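Local coordinates for protein japanin (PDB 4BOE) that binds cholesterol in the pocket of a lipocalin barrel and, as a secreted tick salivary protein, blocks dendritic cell differentiation and dampens inflammatory signalling in the host, at residues V76-Y81 with L86-D91; L103-K108 with Y135-D140. All coordinates share one frame; numbering follows the deposited sequence.

Contact 1: V76-Y81 with L86-D91. With CLR (cholesterol), chain C.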
loop_
_atom_site.group_PDB
_atom_site.type_symbol
_atom_site.label_atom_id
_atom_site.label_comp_id
_atom_site.label_asym_id
_atom_site.label_seq_id
_atom_site.Cartn_x
_atom_site.Cartn_y
_atom_site.Cartn_z
ATOM N N VAL A 76 7.641 -3.890 8.978
ATOM C CA VAL A 76 6.250 -4.368 8.908
ATOM C C VAL A 76 6.119 -5.653 9.723
ATOM O O VAL A 76 6.907 -6.550 9.510
ATOM C CB VAL A 76 5.787 -4.563 7.424
ATOM C CG1 VAL A 76 4.390 -5.194 7.337
ATOM C CG2 VAL A 76 5.841 -3.243 6.651
ATOM N N LYS A 77 5.178 -5.711 10.695
ATOM C CA LYS A 77 4.858 -6.937 11.452
ATOM C C LYS A 77 3.421 -7.261 11.055
ATOM O O LYS A 77 2.465 -6.706 11.583
ATOM C CB LYS A 77 4.993 -6.772 12.981
ATOM C CG LYS A 77 6.426 -6.708 13.450
ATOM C CD LYS A 77 6.615 -6.824 14.982
ATOM C CE LYS A 77 5.696 -5.980 15.820
ATOM N NZ LYS A 77 6.060 -6.011 17.266
ATOM N N ALA A 78 3.293 -8.033 10.015
ATOM C CA ALA A 78 2.006 -8.397 9.467
ATOM C C ALA A 78 1.440 -9.634 10.151
ATOM O O ALA A 78 2.186 -10.519 10.579
ATOM C CB ALA A 78 2.111 -8.639 7.966
ATOM N N SER A 79 0.103 -9.701 10.210
ATOM C CA SER A 79 -0.567 -10.870 10.756
ATOM C C SER A 79 -0.176 -12.110 9.949
ATOM O O SER A 79 0.282 -12.046 8.799
ATOM C CB SER A 79 -2.081 -10.692 10.709
ATOM O OG SER A 79 -2.532 -10.708 9.363
ATOM N N ASP A 80 -0.353 -13.245 10.569
ATOM C CA ASP A 80 -0.066 -14.525 9.931
ATOM C C ASP A 80 -0.855 -14.669 8.614
ATOM O O ASP A 80 -0.309 -15.124 7.606
ATOM C CB ASP A 80 -0.427 -15.640 10.913
ATOM C CG ASP A 80 -0.087 -16.996 10.393
ATOM O OD1 ASP A 80 -0.832 -17.501 9.527
ATOM O OD2 ASP A 80 0.956 -17.538 10.803
ATOM N N TYR A 81 -2.131 -14.263 8.627
ATOM C CA TYR A 81 -2.980 -14.321 7.435
ATOM C C TYR A 81 -2.388 -13.486 6.287
ATOM O O TYR A 81 -2.337 -13.956 5.154
ATOM C CB TYR A 81 -4.409 -13.799 7.791
ATOM C CG TYR A 81 -5.402 -13.996 6.663
ATOM C CD1 TYR A 81 -5.469 -13.103 5.605
ATOM C CD2 TYR A 81 -6.208 -15.131 6.608
ATOM C CE1 TYR A 81 -6.269 -13.357 4.497
ATOM C CE2 TYR A 81 -7.083 -15.345 5.557
ATOM C CZ TYR A 81 -7.133 -14.445 4.507
ATOM O OH TYR A 81 -7.962 -14.721 3.445
ATOM N N LEU A 86 -0.935 -12.693 1.325
ATOM C CA LEU A 86 -0.703 -11.491 0.526
ATOM C C LEU A 86 0.771 -11.171 0.361
ATOM O O LEU A 86 1.111 -10.165 -0.249
ATOM C CB LEU A 86 -1.517 -10.333 1.135
ATOM C CG LEU A 86 -3.036 -10.543 1.033
ATOM C CD1 LEU A 86 -3.756 -9.626 1.881
ATOM C CD2 LEU A 86 -3.536 -10.397 -0.397
ATOM N N GLY A 87 1.646 -12.071 0.825
ATOM C CA GLY A 87 3.085 -11.984 0.646
ATOM C C GLY A 87 3.767 -10.841 1.380
ATOM O O GLY A 87 4.820 -10.429 0.929
ATOM N N ALA A 88 3.186 -10.311 2.471
ATOM C CA ALA A 88 3.835 -9.204 3.187
ATOM C C ALA A 88 5.212 -9.621 3.753
ATOM O O ALA A 88 5.350 -10.704 4.328
ATOM C CB ALA A 88 2.953 -8.690 4.305
ATOM N N LYS A 89 6.222 -8.748 3.561
ATOM C CA LYS A 89 7.601 -8.943 4.017
ATOM C C LYS A 89 7.812 -8.206 5.343
ATOM O O LYS A 89 7.020 -7.312 5.672
ATOM C CB LYS A 89 8.575 -8.383 2.975
ATOM C CG LYS A 89 8.392 -8.928 1.573
ATOM C CD LYS A 89 8.611 -10.423 1.487
ATOM C CE LYS A 89 8.657 -10.929 0.066
ATOM N NZ LYS A 89 7.539 -11.875 -0.224
ATOM N N PRO A 90 8.896 -8.541 6.087
ATOM C CA PRO A 90 9.154 -7.828 7.339
ATOM C C PRO A 90 9.752 -6.427 7.167
ATOM O O PRO A 90 9.704 -5.647 8.106
ATOM C CB PRO A 90 10.070 -8.767 8.137
ATOM C CG PRO A 90 10.557 -9.759 7.204
ATOM C CD PRO A 90 9.779 -9.720 5.937
ATOM N N ASP A 91 10.261 -6.087 5.979
ATOM C CA ASP A 91 10.835 -4.766 5.716
ATOM C C ASP A 91 10.655 -4.369 4.274
ATOM O O ASP A 91 10.675 -5.213 3.402
ATOM C CB ASP A 91 12.359 -4.728 5.979
ATOM C CG ASP A 91 12.804 -5.177 7.355
ATOM O OD1 ASP A 91 12.777 -4.343 8.289
ATOM O OD2 ASP A 91 13.235 -6.341 7.484
HETATM C C1 CLR C . -2.441 -6.757 -3.272
HETATM C C2 CLR C . -2.997 -7.375 -4.553
HETATM C C3 CLR C . -2.401 -6.727 -5.785
HETATM C C4 CLR C . -0.890 -6.821 -5.753
HETATM C C5 CLR C . -0.294 -6.314 -4.457
HETATM C C6 CLR C . 0.715 -5.451 -4.478
HETATM C C7 CLR C . 1.383 -4.877 -3.269
HETATM C C8 CLR C . 1.070 -5.662 -2.001
HETATM C C9 CLR C . -0.442 -5.983 -1.951
HETATM C C10 CLR C . -0.911 -6.851 -3.163
HETATM C C11 CLR C . -0.860 -6.569 -0.590
HETATM C C12 CLR C . -0.376 -5.748 0.605
HETATM C C13 CLR C . 1.145 -5.510 0.589
HETATM C C14 CLR C . 1.470 -4.854 -0.769
HETATM C C15 CLR C . 2.924 -4.395 -0.606
HETATM C C16 CLR C . 2.961 -3.886 0.835
HETATM C C17 CLR C . 1.672 -4.398 1.525
HETATM C C18 CLR C . 1.900 -6.836 0.812
HETATM C C19 CLR C . -0.506 -8.334 -3.013
HETATM C C20 CLR C . 1.883 -4.698 3.022
HETATM C C21 CLR C . 0.605 -5.183 3.722
HETATM C C22 CLR C . 2.473 -3.478 3.752
HETATM C C23 CLR C . 1.795 -2.112 3.484
HETATM C C24 CLR C . 2.437 -1.003 4.261
HETATM C C25 CLR C . 2.074 0.441 3.985
HETATM C C26 CLR C . 1.112 0.816 2.887
HETATM C C27 CLR C . 1.988 1.349 5.185
HETATM O O1 CLR C . -2.868 -7.428 -6.946
#
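V76 lies against the backbone of K89 and P90, and its N donates the one hydrogen bond between the two segments, to P90 O at 2.8 Å. The bond is almost straight at the hydrogen (175°), yet the donor stands well above the carbonyl plane of P90. P90, as a proline, has no N-H to offer; V76 O meets P90 CA in a CA-H...O contact of 3.4 Å. The pairing lies at the point where strand 91-98 is about to begin alongside strand 73-78. A beta-branched apolar residue suits an extended, buried position such as that of V76. Its CB and CG1 sit off the end of the K89 carbonyl, V76 CB at 3.5 Å from K89 O; with CG1 anti to the backbone N (chi1 174°), that methyl is placed there too.

Further along, the chains draw apart, and the small methyls of A78 and A88 meet, CB to CB, at 3.8 Å, a spacing that suits two alanines. A88 also belongs to the sterol pocket, its CA lying 3.9 Å from cholesterol C18. L86, the first residue to depart from helical geometry after helix 80-85, brings its carbonyl O to 3.6 Å from the same methyl, C18, while its CB approaches ring carbon C11. A leucine suits the place: its CB borders the sterol while its branched end packs on L45 and Y47 of strand 40-49. G87 between L86 and A88 adopts phi 67°, easy for a residue without a side chain, and lets the chain turn from helix to extended form.

Helix 80-85 and the loop after it link antiparallel strands 73-78 and 91-98. On strand 59-66, V76 rests against V65 and A78 against F63.

Contact 2: L103-K108 with Y135-D140. With NAG (2-acetamido-2-deoxy-beta-D-glucopyranose), chain B.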
loop_
_atom_site.group_PDB
_atom_site.type_symbol
_atom_site.label_atom_id
_atom_site.label_comp_id
_atom_site.label_asym_id
_atom_site.label_seq_id
_atom_site.Cartn_x
_atom_site.Cartn_y
_atom_site.Cartn_z
ATOM N N LEU A 103 6.187 5.403 -1.958
ATOM C CA LEU A 103 6.660 4.431 -2.944
ATOM C C LEU A 103 7.625 3.475 -2.234
ATOM O O LEU A 103 8.672 3.908 -1.760
ATOM C CB LEU A 103 7.348 5.153 -4.121
ATOM C CG LEU A 103 7.877 4.284 -5.247
ATOM C CD1 LEU A 103 6.761 3.495 -5.909
ATOM C CD2 LEU A 103 8.576 5.152 -6.290
ATOM N N LEU A 104 7.241 2.189 -2.146
ATOM C CA LEU A 104 7.987 1.131 -1.479
ATOM C C LEU A 104 8.560 0.123 -2.441
ATOM O O LEU A 104 7.944 -0.149 -3.455
ATOM C CB LEU A 104 7.058 0.366 -0.513
ATOM C CG LEU A 104 6.404 1.129 0.587
ATOM C CD1 LEU A 104 5.473 0.179 1.401
ATOM C CD2 LEU A 104 7.443 1.805 1.473
ATOM N N SER A 105 9.704 -0.471 -2.100
ATOM C CA SER A 105 10.355 -1.511 -2.923
ATOM C C SER A 105 10.687 -2.695 -2.043
ATOM O O SER A 105 10.974 -2.524 -0.869
ATOM C CB SER A 105 11.680 -1.039 -3.557
ATOM O OG SER A 105 11.532 -0.165 -4.654
ATOM N N ASP A 106 10.800 -3.859 -2.654
ATOM C CA ASP A 106 11.256 -5.059 -1.964
ATOM C C ASP A 106 12.767 -4.980 -1.635
ATOM O O ASP A 106 13.548 -4.466 -2.428
ATOM C CB ASP A 106 11.007 -6.315 -2.825
ATOM C CG ASP A 106 11.040 -7.560 -1.975
ATOM O OD1 ASP A 106 10.108 -7.747 -1.178
ATOM O OD2 ASP A 106 12.073 -8.259 -1.989
ATOM N N LEU A 107 13.172 -5.545 -0.497
ATOM C CA LEU A 107 14.574 -5.550 -0.043
ATOM C C LEU A 107 15.450 -6.619 -0.674
ATOM O O LEU A 107 16.563 -6.303 -1.061
ATOM C CB LEU A 107 14.653 -5.734 1.486
ATOM C CG LEU A 107 15.338 -4.621 2.252
ATOM C CD1 LEU A 107 14.434 -3.432 2.360
ATOM C CD2 LEU A 107 15.753 -5.104 3.641
ATOM N N LYS A 108 14.993 -7.875 -0.713
ATOM C CA LYS A 108 15.811 -9.028 -1.118
ATOM C C LYS A 108 15.817 -9.403 -2.614
ATOM O O LYS A 108 16.668 -10.209 -3.013
ATOM C CB LYS A 108 15.406 -10.263 -0.291
ATOM C CG LYS A 108 15.675 -10.098 1.211
ATOM C CD LYS A 108 15.187 -11.300 2.018
ATOM C CE LYS A 108 15.472 -11.172 3.500
ATOM N NZ LYS A 108 14.476 -10.312 4.198
ATOM N N TYR A 135 6.975 4.877 -12.870
ATOM C CA TYR A 135 7.339 4.209 -14.124
ATOM C C TYR A 135 8.861 4.107 -14.348
ATOM O O TYR A 135 9.317 3.194 -15.015
ATOM C CB TYR A 135 6.641 4.848 -15.332
ATOM C CG TYR A 135 5.270 4.280 -15.566
ATOM C CD1 TYR A 135 4.165 4.793 -14.911
ATOM C CD2 TYR A 135 5.088 3.163 -16.372
ATOM C CE1 TYR A 135 2.905 4.239 -15.074
ATOM C CE2 TYR A 135 3.821 2.622 -16.582
ATOM C CZ TYR A 135 2.732 3.151 -15.910
ATOM O OH TYR A 135 1.480 2.619 -16.078
ATOM N N THR A 136 9.635 4.982 -13.749
ATOM C CA THR A 136 11.087 4.908 -13.824
ATOM C C THR A 136 11.670 3.764 -12.976
ATOM O O THR A 136 12.458 2.963 -13.448
ATOM C CB THR A 136 11.670 6.261 -13.386
ATOM O OG1 THR A 136 11.204 7.233 -14.304
ATOM C CG2 THR A 136 13.193 6.272 -13.341
ATOM N N ILE A 137 11.297 3.727 -11.723
ATOM C CA ILE A 137 11.873 2.850 -10.706
ATOM C C ILE A 137 11.351 1.441 -10.617
ATOM O O ILE A 137 12.065 0.556 -10.136
ATOM C CB ILE A 137 11.612 3.574 -9.310
ATOM C CG1 ILE A 137 12.373 4.892 -9.190
ATOM C CG2 ILE A 137 11.865 2.697 -8.095
ATOM C CD1 ILE A 137 13.874 4.834 -9.446
ATOM N N CYS A 138 10.114 1.247 -10.977
ATOM C CA CYS A 138 9.356 -0.005 -10.806
ATOM C C CYS A 138 9.497 -0.958 -11.973
ATOM O O CYS A 138 9.163 -0.561 -13.073
ATOM C CB CYS A 138 7.884 0.340 -10.585
ATOM S SG CYS A 138 6.888 -0.970 -9.822
ATOM N N PRO A 139 9.905 -2.234 -11.752
ATOM C CA PRO A 139 9.919 -3.164 -12.894
ATOM C C PRO A 139 8.476 -3.579 -13.197
ATOM O O PRO A 139 7.686 -3.752 -12.262
ATOM C CB PRO A 139 10.739 -4.362 -12.392
ATOM C CG PRO A 139 10.668 -4.278 -10.926
ATOM C CD PRO A 139 10.426 -2.876 -10.523
ATOM N N ASP A 140 8.123 -3.692 -14.485
ATOM C CA ASP A 140 6.786 -4.138 -14.926
ATOM C C ASP A 140 5.646 -3.407 -14.211
ATOM O O ASP A 140 4.776 -4.051 -13.626
ATOM C CB ASP A 140 6.644 -5.648 -14.694
ATOM C CG ASP A 140 7.804 -6.504 -15.176
ATOM O OD1 ASP A 140 8.236 -6.327 -16.345
ATOM O OD2 ASP A 140 8.287 -7.345 -14.384
HETATM C C1 NAG B . 1.989 7.658 -16.362
HETATM C C2 NAG B . 0.949 8.247 -17.316
HETATM C C3 NAG B . 0.665 7.206 -18.399
HETATM C C4 NAG B . 1.962 6.812 -19.098
HETATM C C5 NAG B . 2.958 6.296 -18.064
HETATM C C6 NAG B . 4.306 5.940 -18.636
HETATM C C7 NAG B . -0.513 9.815 -16.074
HETATM C C8 NAG B . -1.677 9.900 -15.133
HETATM N N2 NAG B . -0.271 8.594 -16.602
HETATM O O3 NAG B . -0.263 7.759 -19.322
HETATM O O4 NAG B . 1.723 5.798 -20.072
HETATM O O5 NAG B . 3.178 7.298 -17.058
HETATM O O6 NAG B . 4.763 6.924 -19.560
HETATM O O7 NAG B . 0.204 10.789 -16.307
#
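L103 and S105, two residues apart on strand 101-106, both meet I137 near the end of helix 128-137; the contact is small and has no hydrogen bond across it. The second segment begins with Y135, whose ring lies against a sugar of the glycan. C5 of the N-acetylglucosamine stands 3.6 Å above the ring plane, over its centre, in a CH-pi contact, and its C6 lies 3.6 Å from Y135 CG. The sugar's ring oxygen O5 comes to 3.4 Å from Y135 CD1. A broad flat residue suits this place, one helical turn beyond the glycosylated N131, and Y135 also touches P141 and P143 of strand 141-143. Replacing it with a serine would probably leave this sugar without its aromatic platform and freer to turn.

T136 faces outward and returns its hydroxyl to R132 O, a familiar use of threonine within a helix. I137 then turns to the sheet. With chi1 at -65° its CG2 is anti to the backbone N, which sends this methyl toward the strand while the longer branch leads away. CG2 rests 4.5 Å from L103 CD2 and equally far from S105 OG, whose polar end is bound by R95 NH1 of strand 91-98. The beta-branched isoleucine thus presents a compact apolar knob to a leucine and to a hydroxyl already occupied.

At C138 the helix ends, and a disulfide to C114 ties it to the start of strand 114-118. P139 O accepts from S18 OG, and D140 forms a salt bridge with R111. A helix late in the chain packed against the outside of an antiparallel barrel is characteristic of lipocalins; in japanin the C114-C138 disulfide fastens it.

Contact 1 is complete before contact 2 opens along the chain, and their centres are 18 Å apart. Both belong to the same curled antiparallel sheet: strand 91-98 pairs with 73-78 on one side and with 101-106 on the other, so it stands between them. They also touch directly, K89 CG packing 3.5 Å from D106 OD1 and D91 CB 4.1 Å from L107 CD2. Their roles differ. Contact 1 lines the cholesterol pocket, whereas contact 2 joins the glycan-bearing helix 128-137 to the barrel wall, away from the sterol. One continuous sheet thus carries both the ligand site and the attachment of the late helix.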